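Hypothetical protein TT1465 (Thermus thermophilus, PDB 1WEK) is of unknown function but has a Rossmann-like alpha/beta fold built on a parallel sheet, belongs to the SLOG superfamily, and assembles from six copies. Local coordinates at residues G143-L148 and E174-W179; E150-L155 and Q195-T200; P164-D169 and V207-A212. All coordinates share one frame; numbering follows the deposited sequence.

Overall arrangement
The three contacts show how one parallel sheet is dressed with helices on both faces. Contacts 1 and 2 share helix 142-156, are buried and also touch a second subunit, their centres about 10 Å apart; contact 3, partly buried, involves no other chain. Contact 1 joins two helices, contact 2 a helix to segment 195-200, and contact 3 strand 165-168 to the last helix. All three meet through apolar side chains, and polar chemistry gathers at their margins, most clearly the phosphate at contact 1. Strands 165-168 and 198-200 are neighbours in the sheet, so contacts 2 and 3 approach its edge from opposite faces.

Contact 1 of 3, residues G143-L148 and E174-W179; sequences GTLDEL and EGLVRW. With PO4 (phosphate ion), chain G.
Leu-176 meets both Leu-145 and Leu-148 through a single methyl. Its CB already points at the other helix, and with CG anti to the backbone N (chi1 -152°) the fork puts CD1 in front; CB and CG stay farther back, and CD1 closes the gap. This methyl faces Leu-148 CD1 tip to tip at 4.0 Å, while Leu-145 CD2 comes in across it, 4.1 Å from Leu-176 CD1. The contact is small but buried, resting on the ends of three leucine side chains.

Polar groups lie apart from the leucines, each on its own helix. At the start of helix 142-156, Gly-143 N gives a hydrogen bond to phosphate O3 (2.8 Å), and phosphate O1 is gripped twice by Thr-144, from its N at 3.1 Å and its OG1 at 2.9 Å. Gly-141 N and Ala-46 N also bind the ion, whose charge the helix start would probably favour. On the other helix, Arg-178 NE forms a salt bridge with Glu-174 OE2 (2.6 Å), using the oxygen's anti lone pair.

Within the fold, Leu-148 also rests on Phe-137 of strand 132-137 and on Trp-173. Ser-149 of the second subunit packs on Leu-145 and Trp-179 of that subunit on Leu-176, so the helix pair lies at a subunit interface.

Contact 2 of 3, residues E150-L155 and Q195-T200; sequences EVLVLL and QLFRLT
Leu-152 and Leu-155, three residues apart on one flank of helix 142-156, take up Leu-196 and Phe-197 of segment 195-200. Read in sequence order, the helical segment changes partners as it turns. Glu-150 points elsewhere: its OE2 forms a salt bridge with Lys-125 NZ of the second subunit.

Leu-152 follows, and does most of the work. With CG anti to its carbonyl carbon (chi1 -73°), its fork swings toward the second segment although the CB leaves the helix at a slant. Both methyls reach one atom of the Phe-197 ring, CD2: Leu-152 CD2 at 4.0 Å, arriving at the ring edge near its plane, and Leu-152 CD1 at 4.1 Å. The same Leu-152 CD2 also lies 4.1 Å from Leu-196 CB, so one methyl touches two consecutive residues. The ring is available there because Phe-197 CG sits between its backbone N and carbonyl carbon (chi1 61°).

Val-153 turns from the second segment and packs on Asp-146 of the second subunit. Leu-155 then returns to the contact with the base of its side chain, its CB 4.0 Å from Leu-196 CG.

Around this patch, Val-177 and Leu-180 of helix 170-185 press on Phe-197, and Val-165 of the neighbouring strand meets Leu-155. Phe-142 of the second subunit touches both Leu-152 and Leu-196. Helix 142-156 thus packs over one face of the sheet near its edge strands, with the second subunit on its other flank.

Contact 3 of 3, residues P164-D169 and V207-A212; sequences PVFLLD and VQALKA
Phe-166 of strand 165-168 and Ala-209 of the C-terminal helix meet closely, the Phe-166 CZ to Ala-209 CB distance of 3.3 Å being short for two carbons and perhaps not exact. The ring is directed to the helix by a CG anti to the carbonyl carbon (chi1 -65°), and its far end does the touching. The methyl approaches obliquely and nearly symmetrically about the ring's end, since Ala-209 CB is also 4.0 Å from Phe-166 CE1 and 4.1 Å from Phe-166 CE2. A second, looser apolar pair lies beside it, from the next helix residue to the proline two residues before Phe-166: the Pro-164 ring presents CG to Leu-210 CD2 at 4.1 Å, the two side chains passing at a slant. Arg-198 of the adjacent strand also packs on Phe-166 and Ala-209.

Hydrogen bonding belongs to each element separately. The strand pairs by its backbone with Phe-135 and Phe-137 on one flank and with Arg-198 on the other, while Lys-211 N bonds to Val-207 O at 2.9 Å in the helix. Just past the strand, Asp-169 takes the N-cap position of helix 170-185, its OD1 accepting from Tyr-172 N.

With nothing directional passing between these two segments, their fit rests on shape alone: the small alanine lets the end of the phenylalanine ring come close to the helix, and leucine packs on proline beside it. Contacts with helix 53-68 also help to place the helix.

Contact 1 of 3, residues G143-L148 and E174-W179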
ATOM      1  N   GLY A 143       7.190   1.609 -32.667  1.00 12.22           N
ATOM      2  CA  GLY A 143       7.322   0.826 -31.454  1.00 10.19           C
ATOM      3  C   GLY A 143       8.750   0.399 -31.197  1.00 14.03           C
ATOM      4  O   GLY A 143       9.238   0.467 -30.066  1.00 13.16           O
ATOM      5  N   THR A 144       9.435  -0.025 -32.251  1.00 12.32           N
ATOM      6  CA  THR A 144      10.808  -0.486 -32.114  1.00 10.77           C
ATOM      7  C   THR A 144      11.772   0.672 -31.827  1.00 12.79           C
ATOM      8  O   THR A 144      12.688   0.545 -31.010  1.00 13.30           O
ATOM      9  CB  THR A 144      11.247  -1.191 -33.387  1.00  6.45           C
ATOM     10  OG1 THR A 144      10.349  -2.265 -33.655  1.00 17.46           O
ATOM     11  CG2 THR A 144      12.686  -1.698 -33.260  1.00  6.92           C
ATOM     12  N   LEU A 145      11.566   1.795 -32.507  1.00 13.17           N
ATOM     13  CA  LEU A 145      12.424   2.958 -32.330  1.00 13.28           C
ATOM     14  C   LEU A 145      12.345   3.418 -30.882  1.00 12.43           C
ATOM     15  O   LEU A 145      13.358   3.721 -30.256  1.00 15.74           O
ATOM     16  CB  LEU A 145      11.983   4.064 -33.275  1.00 13.07           C
ATOM     17  CG  LEU A 145      12.763   5.382 -33.388  1.00 14.61           C
ATOM     18  CD1 LEU A 145      12.350   6.236 -32.275  1.00 24.55           C
ATOM     19  CD2 LEU A 145      14.274   5.199 -33.363  1.00  7.14           C
ATOM     20  N   ASP A 146      11.130   3.453 -30.357  1.00 11.08           N
ATOM     21  CA  ASP A 146      10.872   3.840 -28.970  1.00 13.72           C
ATOM     22  C   ASP A 146      11.640   2.940 -27.978  1.00 13.36           C
ATOM     23  O   ASP A 146      12.218   3.429 -27.007  1.00 13.37           O
ATOM     24  CB  ASP A 146       9.360   3.786 -28.723  1.00 14.67           C
ATOM     25  CG  ASP A 146       8.976   3.938 -27.254  1.00 18.59           C
ATOM     26  OD1 ASP A 146       9.702   4.566 -26.457  1.00 20.40           O
ATOM     27  OD2 ASP A 146       7.900   3.431 -26.904  1.00 20.50           O
ATOM     28  N   GLU A 147      11.661   1.632 -28.216  1.00 12.97           N
ATOM     29  CA  GLU A 147      12.401   0.738 -27.322  1.00 15.48           C
ATOM     30  C   GLU A 147      13.903   0.969 -27.467  1.00 15.67           C
ATOM     31  O   GLU A 147      14.636   0.967 -26.484  1.00 15.87           O
ATOM     32  CB  GLU A 147      12.098  -0.731 -27.637  1.00 17.80           C
ATOM     33  CG  GLU A 147      10.779  -1.239 -27.086  1.00 23.91           C
ATOM     34  CD  GLU A 147      10.762  -1.341 -25.554  1.00 26.34           C
ATOM     35  OE1 GLU A 147       9.657  -1.552 -25.002  1.00 31.19           O
ATOM     36  OE2 GLU A 147      11.833  -1.222 -24.902  1.00 20.56           O
ATOM     37  N   LEU A 148      14.357   1.174 -28.701  1.00 16.27           N
ATOM     38  CA  LEU A 148      15.776   1.392 -28.969  1.00 15.05           C
ATOM     39  C   LEU A 148      16.296   2.665 -28.309  1.00 16.73           C
ATOM     40  O   LEU A 148      17.320   2.640 -27.591  1.00 13.64           O
ATOM     41  CB  LEU A 148      16.028   1.491 -30.472  1.00 15.91           C
ATOM     42  CG  LEU A 148      17.437   1.187 -30.999  1.00 19.69           C
ATOM     43  CD1 LEU A 148      17.635   1.926 -32.303  1.00  8.97           C
ATOM     44  CD2 LEU A 148      18.508   1.597 -30.016  1.00 19.23           C
ATOM     45  N   GLU A 174      20.479   2.168 -41.573  1.00 16.68           N
ATOM     46  CA  GLU A 174      21.402   3.138 -42.141  1.00 16.48           C
ATOM     47  C   GLU A 174      21.001   4.584 -41.919  1.00 13.62           C
ATOM     48  O   GLU A 174      21.789   5.365 -41.398  1.00 12.32           O
ATOM     49  CB  GLU A 174      21.585   2.879 -43.638  1.00 19.09           C
ATOM     50  CG  GLU A 174      22.809   3.560 -44.228  1.00 27.53           C
ATOM     51  CD  GLU A 174      24.068   3.295 -43.404  1.00 35.01           C
ATOM     52  OE1 GLU A 174      24.205   2.172 -42.854  1.00 40.72           O
ATOM     53  OE2 GLU A 174      24.926   4.201 -43.317  1.00 39.06           O
ATOM     54  N   GLY A 175      19.788   4.942 -42.318  1.00 12.69           N
ATOM     55  CA  GLY A 175      19.341   6.312 -42.124  1.00 14.35           C
ATOM     56  C   GLY A 175      19.420   6.766 -40.671  1.00 15.73           C
ATOM     57  O   GLY A 175      19.943   7.840 -40.386  1.00 20.35           O
ATOM     58  N   LEU A 176      18.909   5.967 -39.740  1.00 14.11           N
ATOM     59  CA  LEU A 176      18.953   6.357 -38.333  1.00 14.38           C
ATOM     60  C   LEU A 176      20.399   6.508 -37.818  1.00 16.38           C
ATOM     61  O   LEU A 176      20.729   7.505 -37.165  1.00 13.79           O
ATOM     62  CB  LEU A 176      18.230   5.327 -37.474  1.00 13.01           C
ATOM     63  CG  LEU A 176      17.580   5.749 -36.151  1.00 17.02           C
ATOM     64  CD1 LEU A 176      18.029   4.805 -35.069  1.00 13.31           C
ATOM     65  CD2 LEU A 176      17.922   7.186 -35.795  1.00 16.75           C
ATOM     66  N   VAL A 177      21.250   5.516 -38.096  1.00 14.04           N
ATOM     67  CA  VAL A 177      22.631   5.576 -37.642  1.00 13.38           C
ATOM     68  C   VAL A 177      23.355   6.790 -38.230  1.00 13.78           C
ATOM     69  O   VAL A 177      24.130   7.435 -37.541  1.00 12.49           O
ATOM     70  CB  VAL A 177      23.416   4.284 -37.982  1.00 18.65           C
ATOM     71  CG1 VAL A 177      24.890   4.477 -37.640  1.00 19.45           C
ATOM     72  CG2 VAL A 177      22.849   3.077 -37.190  1.00 15.16           C
ATOM     73  N   ARG A 178      23.119   7.105 -39.500  1.00 16.34           N
ATOM     74  CA  ARG A 178      23.767   8.276 -40.078  1.00 18.35           C
ATOM     75  C   ARG A 178      23.279   9.541 -39.347  1.00 16.30           C
ATOM     76  O   ARG A 178      24.077  10.399 -39.010  1.00 17.55           O
ATOM     77  CB  ARG A 178      23.497   8.377 -41.581  1.00 15.63           C
ATOM     78  CG  ARG A 178      24.066   7.210 -42.373  1.00 28.16           C
ATOM     79  CD  ARG A 178      24.246   7.537 -43.852  1.00 36.47           C
ATOM     80  NE  ARG A 178      24.335   6.332 -44.674  1.00 45.17           N
ATOM     81  CZ  ARG A 178      24.664   6.318 -45.965  1.00 47.94           C
ATOM     82  NH1 ARG A 178      24.948   7.450 -46.599  1.00 48.98           N
ATOM     83  NH2 ARG A 178      24.697   5.169 -46.630  1.00 50.70           N
ATOM     84  N   TRP A 179      21.980   9.643 -39.077  1.00 17.63           N
ATOM     85  CA  TRP A 179      21.469  10.819 -38.368  1.00 16.84           C
ATOM     86  C   TRP A 179      22.084  10.908 -36.982  1.00 17.13           C
ATOM     87  O   TRP A 179      22.315  12.008 -36.458  1.00 17.76           O
ATOM     88  CB  TRP A 179      19.944  10.787 -38.230  1.00 14.88           C
ATOM     89  CG  TRP A 179      19.399  12.039 -37.582  1.00 14.65           C
ATOM     90  CD1 TRP A 179      19.484  13.322 -38.064  1.00 15.79           C
ATOM     91  CD2 TRP A 179      18.713  12.132 -36.325  1.00 15.91           C
ATOM     92  NE1 TRP A 179      18.895  14.206 -37.185  1.00 13.30           N
ATOM     93  CE2 TRP A 179      18.413  13.503 -36.110  1.00 19.00           C
ATOM     94  CE3 TRP A 179      18.320  11.194 -35.361  1.00 17.71           C
ATOM     95  CZ2 TRP A 179      17.735  13.956 -34.961  1.00 18.62           C
ATOM     96  CZ3 TRP A 179      17.638  11.649 -34.214  1.00 17.60           C
ATOM     97  CH2 TRP A 179      17.357  13.018 -34.032  1.00 16.61           C
TER
HETATM   98  P   PO4 G 501       6.349  -1.361 -34.350  1.00 20.22           P
HETATM   99  O1  PO4 G 501       7.820  -1.257 -34.552  1.00 17.95           O
HETATM  100  O2  PO4 G 501       5.759  -2.236 -35.399  1.00 16.82           O
HETATM  101  O3  PO4 G 501       5.746  -0.005 -34.437  1.00 19.77           O
HETATM  102  O4  PO4 G 501       6.071  -1.945 -33.012  1.00 20.63           O

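Contact 2 of 3, residues E150-L155 and Q195-T200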
ATOM      1  N   GLU A 150      15.045   4.281 -25.880  1.00 14.74           N
ATOM      2  CA  GLU A 150      15.003   4.208 -24.425  1.00 16.82           C
ATOM      3  C   GLU A 150      16.222   3.496 -23.842  1.00 17.78           C
ATOM      4  O   GLU A 150      16.858   4.016 -22.909  1.00 14.95           O
ATOM      5  CB  GLU A 150      13.751   3.496 -23.901  1.00 18.34           C
ATOM      6  CG  GLU A 150      13.794   3.416 -22.374  1.00 27.32           C
ATOM      7  CD  GLU A 150      12.550   2.839 -21.719  1.00 36.05           C
ATOM      8  OE1 GLU A 150      12.306   1.617 -21.843  1.00 39.58           O
ATOM      9  OE2 GLU A 150      11.819   3.616 -21.062  1.00 42.10           O
ATOM     10  N   VAL A 151      16.538   2.310 -24.374  1.00 14.98           N
ATOM     11  CA  VAL A 151      17.671   1.545 -23.871  1.00 14.05           C
ATOM     12  C   VAL A 151      18.988   2.283 -24.094  1.00 14.83           C
ATOM     13  O   VAL A 151      19.878   2.209 -23.252  1.00 15.64           O
ATOM     14  CB  VAL A 151      17.769   0.115 -24.508  1.00 16.67           C
ATOM     15  CG1 VAL A 151      16.469  -0.644 -24.291  1.00 19.87           C
ATOM     16  CG2 VAL A 151      18.088   0.202 -25.988  1.00 16.58           C
ATOM     17  N   LEU A 152      19.115   2.994 -25.217  1.00 12.79           N
ATOM     18  CA  LEU A 152      20.341   3.737 -25.491  1.00 15.07           C
ATOM     19  C   LEU A 152      20.574   4.770 -24.407  1.00 13.06           C
ATOM     20  O   LEU A 152      21.694   4.923 -23.917  1.00 15.65           O
ATOM     21  CB  LEU A 152      20.280   4.415 -26.864  1.00 16.99           C
ATOM     22  CG  LEU A 152      20.414   3.406 -28.016  1.00 19.32           C
ATOM     23  CD1 LEU A 152      20.511   4.126 -29.341  1.00 14.32           C
ATOM     24  CD2 LEU A 152      21.667   2.554 -27.799  1.00 15.99           C
ATOM     25  N   VAL A 153      19.504   5.460 -24.019  1.00 13.84           N
ATOM     26  CA  VAL A 153      19.556   6.469 -22.958  1.00 12.72           C
ATOM     27  C   VAL A 153      20.003   5.846 -21.638  1.00 15.48           C
ATOM     28  O   VAL A 153      20.880   6.384 -20.947  1.00 15.13           O
ATOM     29  CB  VAL A 153      18.162   7.124 -22.746  1.00 11.47           C
ATOM     30  CG1 VAL A 153      18.105   7.823 -21.413  1.00 10.43           C
ATOM     31  CG2 VAL A 153      17.897   8.146 -23.866  1.00 16.82           C
ATOM     32  N   LEU A 154      19.386   4.713 -21.298  1.00 13.61           N
ATOM     33  CA  LEU A 154      19.684   3.990 -20.071  1.00 16.88           C
ATOM     34  C   LEU A 154      21.143   3.554 -20.023  1.00 17.12           C
ATOM     35  O   LEU A 154      21.764   3.545 -18.953  1.00 16.98           O
ATOM     36  CB  LEU A 154      18.759   2.763 -19.933  1.00 15.14           C
ATOM     37  CG  LEU A 154      17.272   3.025 -19.648  1.00 13.94           C
ATOM     38  CD1 LEU A 154      16.478   1.716 -19.642  1.00 12.53           C
ATOM     39  CD2 LEU A 154      17.127   3.735 -18.310  1.00 13.88           C
ATOM     40  N   LEU A 155      21.685   3.193 -21.182  1.00 17.82           N
ATOM     41  CA  LEU A 155      23.076   2.775 -21.269  1.00 15.34           C
ATOM     42  C   LEU A 155      24.007   3.988 -21.260  1.00 15.31           C
ATOM     43  O   LEU A 155      24.980   4.016 -20.520  1.00 13.27           O
ATOM     44  CB  LEU A 155      23.299   1.949 -22.541  1.00 15.86           C
ATOM     45  CG  LEU A 155      22.670   0.557 -22.477  1.00 17.35           C
ATOM     46  CD1 LEU A 155      22.801  -0.140 -23.813  1.00 19.06           C
ATOM     47  CD2 LEU A 155      23.353  -0.255 -21.396  1.00 20.12           C
ATOM     48  N   GLN A 195      28.965   3.493 -29.930  1.00 23.07           N
ATOM     49  CA  GLN A 195      29.474   2.155 -29.685  1.00 23.97           C
ATOM     50  C   GLN A 195      28.581   1.375 -28.704  1.00 24.28           C
ATOM     51  O   GLN A 195      28.853   0.210 -28.400  1.00 22.80           O
ATOM     52  CB  GLN A 195      30.914   2.218 -29.152  1.00 29.52           C
ATOM     53  CG  GLN A 195      32.002   2.209 -30.223  1.00 30.10           C
ATOM     54  CD  GLN A 195      31.958   3.427 -31.119  1.00 36.87           C
ATOM     55  OE1 GLN A 195      31.579   3.346 -32.293  1.00 36.98           O
ATOM     56  NE2 GLN A 195      32.342   4.572 -30.569  1.00 39.64           N
ATOM     57  N   LEU A 196      27.523   2.020 -28.207  1.00 21.89           N
ATOM     58  CA  LEU A 196      26.590   1.368 -27.289  1.00 19.69           C
ATOM     59  C   LEU A 196      25.838   0.263 -28.035  1.00 19.63           C
ATOM     60  O   LEU A 196      25.310  -0.665 -27.426  1.00 21.87           O
ATOM     61  CB  LEU A 196      25.574   2.379 -26.736  1.00 17.07           C
ATOM     62  CG  LEU A 196      25.751   3.134 -25.405  1.00 18.07           C
ATOM     63  CD1 LEU A 196      27.076   2.796 -24.718  1.00  8.94           C
ATOM     64  CD2 LEU A 196      25.627   4.626 -25.672  1.00 13.73           C
ATOM     65  N   PHE A 197      25.789   0.358 -29.358  1.00 17.52           N
ATOM     66  CA  PHE A 197      25.103  -0.656 -30.148  1.00 17.80           C
ATOM     67  C   PHE A 197      25.970  -1.164 -31.293  1.00 18.35           C
ATOM     68  O   PHE A 197      26.928  -0.503 -31.699  1.00 12.64           O
ATOM     69  CB  PHE A 197      23.794  -0.093 -30.707  1.00 19.18           C
ATOM     70  CG  PHE A 197      23.979   1.089 -31.619  1.00 19.81           C
ATOM     71  CD1 PHE A 197      24.330   0.907 -32.956  1.00 17.45           C
ATOM     72  CD2 PHE A 197      23.821   2.388 -31.136  1.00 22.15           C
ATOM     73  CE1 PHE A 197      24.517   1.992 -33.795  1.00 16.10           C
ATOM     74  CE2 PHE A 197      24.009   3.491 -31.971  1.00 20.26           C
ATOM     75  CZ  PHE A 197      24.357   3.295 -33.299  1.00 18.88           C
ATOM     76  N   ARG A 198      25.622  -2.341 -31.805  1.00 17.88           N
ATOM     77  CA  ARG A 198      26.346  -2.955 -32.905  1.00 20.08           C
ATOM     78  C   ARG A 198      25.374  -3.227 -34.036  1.00 20.85           C
ATOM     79  O   ARG A 198      24.292  -3.769 -33.821  1.00 22.69           O
ATOM     80  CB  ARG A 198      26.994  -4.267 -32.452  1.00 27.45           C
ATOM     81  CG  ARG A 198      28.161  -4.077 -31.491  1.00 36.19           C
ATOM     82  CD  ARG A 198      28.726  -5.398 -30.972  1.00 39.88           C
ATOM     83  NE  ARG A 198      29.155  -6.309 -32.036  1.00 46.71           N
ATOM     84  CZ  ARG A 198      29.699  -7.506 -31.813  1.00 47.35           C
ATOM     85  NH1 ARG A 198      29.881  -7.926 -30.564  1.00 44.99           N
ATOM     86  NH2 ARG A 198      30.038  -8.296 -32.830  1.00 42.66           N
ATOM     87  N   LEU A 199      25.765  -2.855 -35.249  1.00 20.42           N
ATOM     88  CA  LEU A 199      24.918  -3.054 -36.411  1.00 21.57           C
ATOM     89  C   LEU A 199      25.390  -4.309 -37.138  1.00 21.29           C
ATOM     90  O   LEU A 199      26.570  -4.451 -37.426  1.00 20.19           O
ATOM     91  CB  LEU A 199      25.017  -1.816 -37.308  1.00 22.68           C
ATOM     92  CG  LEU A 199      23.851  -1.461 -38.230  1.00 25.77           C
ATOM     93  CD1 LEU A 199      22.546  -1.909 -37.643  1.00 24.60           C
ATOM     94  CD2 LEU A 199      23.840   0.035 -38.441  1.00 23.75           C
ATOM     95  N   THR A 200      24.484  -5.235 -37.420  1.00 23.31           N
ATOM     96  CA  THR A 200      24.897  -6.463 -38.099  1.00 21.89           C
ATOM     97  C   THR A 200      23.811  -7.092 -38.953  1.00 19.83           C
ATOM     98  O   THR A 200      22.621  -6.863 -38.733  1.00 19.28           O
ATOM     99  CB  THR A 200      25.386  -7.525 -37.090  1.00 23.21           C
ATOM    100  OG1 THR A 200      25.931  -8.641 -37.803  1.00 27.89           O
ATOM    101  CG2 THR A 200      24.228  -8.032 -36.227  1.00 25.18           C
TER

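Contact 3 of 3, residues P164-D169 and V207-A212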
ATOM      1  N   PRO A 164      24.771  -6.147 -24.175  1.00 21.84           N
ATOM      2  CA  PRO A 164      24.858  -5.964 -25.627  1.00 19.81           C
ATOM      3  C   PRO A 164      23.576  -5.451 -26.302  1.00 18.80           C
ATOM      4  O   PRO A 164      22.467  -5.853 -25.951  1.00 12.56           O
ATOM      5  CB  PRO A 164      25.230  -7.357 -26.140  1.00 21.75           C
ATOM      6  CG  PRO A 164      25.780  -8.064 -24.947  1.00 21.40           C
ATOM      7  CD  PRO A 164      24.967  -7.559 -23.808  1.00 21.03           C
ATOM      8  N   VAL A 165      23.745  -4.552 -27.268  1.00 20.65           N
ATOM      9  CA  VAL A 165      22.620  -4.028 -28.046  1.00 16.27           C
ATOM     10  C   VAL A 165      22.956  -4.250 -29.522  1.00 15.97           C
ATOM     11  O   VAL A 165      24.007  -3.826 -30.004  1.00 11.72           O
ATOM     12  CB  VAL A 165      22.384  -2.528 -27.823  1.00 14.26           C
ATOM     13  CG1 VAL A 165      21.338  -2.033 -28.815  1.00 16.10           C
ATOM     14  CG2 VAL A 165      21.914  -2.264 -26.397  1.00  6.87           C
ATOM     15  N   PHE A 166      22.076  -4.942 -30.237  1.00 15.55           N
ATOM     16  CA  PHE A 166      22.306  -5.192 -31.648  1.00 13.46           C
ATOM     17  C   PHE A 166      21.169  -4.686 -32.530  1.00 13.31           C
ATOM     18  O   PHE A 166      20.014  -4.681 -32.121  1.00 12.36           O
ATOM     19  CB  PHE A 166      22.474  -6.694 -31.897  1.00 16.96           C
ATOM     20  CG  PHE A 166      23.684  -7.283 -31.253  1.00 17.31           C
ATOM     21  CD1 PHE A 166      23.636  -7.744 -29.947  1.00 22.79           C
ATOM     22  CD2 PHE A 166      24.876  -7.383 -31.958  1.00 22.62           C
ATOM     23  CE1 PHE A 166      24.757  -8.299 -29.357  1.00 23.21           C
ATOM     24  CE2 PHE A 166      25.998  -7.933 -31.377  1.00 21.02           C
ATOM     25  CZ  PHE A 166      25.936  -8.392 -30.076  1.00 22.88           C
ATOM     26  N   LEU A 167      21.513  -4.257 -33.742  1.00 15.80           N
ATOM     27  CA  LEU A 167      20.521  -3.810 -34.712  1.00 15.77           C
ATOM     28  C   LEU A 167      20.732  -4.727 -35.899  1.00 17.99           C
ATOM     29  O   LEU A 167      21.800  -4.722 -36.509  1.00 20.28           O
ATOM     30  CB  LEU A 167      20.767  -2.373 -35.164  1.00 14.37           C
ATOM     31  CG  LEU A 167      20.969  -1.270 -34.127  1.00 21.76           C
ATOM     32  CD1 LEU A 167      20.774   0.051 -34.824  1.00 16.43           C
ATOM     33  CD2 LEU A 167      19.975  -1.401 -32.962  1.00 21.60           C
ATOM     34  N   LEU A 168      19.730  -5.533 -36.212  1.00 19.20           N
ATOM     35  CA  LEU A 168      19.837  -6.439 -37.338  1.00 21.22           C
ATOM     36  C   LEU A 168      19.333  -5.811 -38.619  1.00 21.43           C
ATOM     37  O   LEU A 168      18.267  -5.185 -38.644  1.00 23.50           O
ATOM     38  CB  LEU A 168      19.075  -7.738 -37.059  1.00 22.65           C
ATOM     39  CG  LEU A 168      19.894  -8.807 -36.338  1.00 26.48           C
ATOM     40  CD1 LEU A 168      19.004  -9.991 -35.962  1.00 26.19           C
ATOM     41  CD2 LEU A 168      21.039  -9.246 -37.255  1.00 23.67           C
ATOM     42  N   ASP A 169      20.115  -6.003 -39.680  1.00 20.63           N
ATOM     43  CA  ASP A 169      19.834  -5.506 -41.026  1.00 21.03           C
ATOM     44  C   ASP A 169      20.374  -4.087 -41.221  1.00 21.73           C
ATOM     45  O   ASP A 169      19.649  -3.105 -41.075  1.00 24.47           O
ATOM     46  CB  ASP A 169      18.336  -5.545 -41.330  1.00 16.87           C
ATOM     47  CG  ASP A 169      18.042  -5.215 -42.778  1.00 26.98           C
ATOM     48  OD1 ASP A 169      18.769  -4.352 -43.346  1.00 22.06           O
ATOM     49  OD2 ASP A 169      17.093  -5.806 -43.351  1.00 25.13           O
ATOM     50  N   VAL A 207      23.894 -14.083 -31.636  1.00 17.03           N
ATOM     51  CA  VAL A 207      23.850 -15.187 -30.694  1.00 19.94           C
ATOM     52  C   VAL A 207      25.232 -15.478 -30.118  1.00 21.71           C
ATOM     53  O   VAL A 207      25.366 -15.739 -28.925  1.00 18.96           O
ATOM     54  CB  VAL A 207      23.301 -16.455 -31.350  1.00 20.55           C
ATOM     55  CG1 VAL A 207      23.274 -17.578 -30.334  1.00 22.45           C
ATOM     56  CG2 VAL A 207      21.901 -16.186 -31.898  1.00 19.25           C
ATOM     57  N   GLN A 208      26.259 -15.413 -30.963  1.00 27.83           N
ATOM     58  CA  GLN A 208      27.631 -15.668 -30.526  1.00 31.62           C
ATOM     59  C   GLN A 208      28.078 -14.669 -29.454  1.00 31.46           C
ATOM     60  O   GLN A 208      28.701 -15.052 -28.463  1.00 33.35           O
ATOM     61  CB  GLN A 208      28.585 -15.618 -31.732  1.00 34.68           C
ATOM     62  CG  GLN A 208      30.067 -15.641 -31.366  1.00 43.30           C
ATOM     63  CD  GLN A 208      30.973 -15.854 -32.574  1.00 50.06           C
ATOM     64  OE1 GLN A 208      30.974 -16.928 -33.180  1.00 55.35           O
ATOM     65  NE2 GLN A 208      31.745 -14.830 -32.931  1.00 53.20           N
ATOM     66  N   ALA A 209      27.758 -13.392 -29.661  1.00 30.06           N
ATOM     67  CA  ALA A 209      28.113 -12.343 -28.713  1.00 29.84           C
ATOM     68  C   ALA A 209      27.408 -12.556 -27.383  1.00 30.60           C
ATOM     69  O   ALA A 209      27.996 -12.346 -26.326  1.00 31.56           O
ATOM     70  CB  ALA A 209      27.743 -10.980 -29.272  1.00 30.19           C
ATOM     71  N   LEU A 210      26.143 -12.968 -27.438  1.00 28.65           N
ATOM     72  CA  LEU A 210      25.373 -13.211 -26.223  1.00 28.20           C
ATOM     73  C   LEU A 210      25.875 -14.452 -25.490  1.00 31.00           C
ATOM     74  O   LEU A 210      25.844 -14.508 -24.261  1.00 30.90           O
ATOM     75  CB  LEU A 210      23.892 -13.379 -26.559  1.00 23.57           C
ATOM     76  CG  LEU A 210      23.203 -12.138 -27.137  1.00 23.78           C
ATOM     77  CD1 LEU A 210      21.808 -12.501 -27.603  1.00 11.05           C
ATOM     78  CD2 LEU A 210      23.146 -11.034 -26.080  1.00 18.26           C
ATOM     79  N   LYS A 211      26.331 -15.453 -26.237  1.00 33.72           N
ATOM     80  CA  LYS A 211      26.841 -16.669 -25.605  1.00 37.92           C
ATOM     81  C   LYS A 211      28.144 -16.322 -24.898  1.00 40.07           C
ATOM     82  O   LYS A 211      28.386 -16.744 -23.769  1.00 40.99           O
ATOM     83  CB  LYS A 211      27.098 -17.760 -26.645  1.00 35.79           C
ATOM     84  CG  LYS A 211      25.853 -18.225 -27.364  1.00 37.66           C
ATOM     85  CD  LYS A 211      26.182 -19.163 -28.507  1.00 38.67           C
ATOM     86  CE  LYS A 211      26.792 -20.463 -28.019  1.00 38.84           C
ATOM     87  NZ  LYS A 211      27.014 -21.401 -29.164  1.00 41.46           N
ATOM     88  N   ALA A 212      28.975 -15.539 -25.572  1.00 41.93           N
ATOM     89  CA  ALA A 212      30.254 -15.128 -25.019  1.00 43.85           C
ATOM     90  C   ALA A 212      30.042 -14.127 -23.885  1.00 47.43           C
ATOM     91  O   ALA A 212      30.627 -13.017 -23.951  1.00 49.71           O
ATOM     92  CB  ALA A 212      31.107 -14.511 -26.117  1.00 43.66           C
TER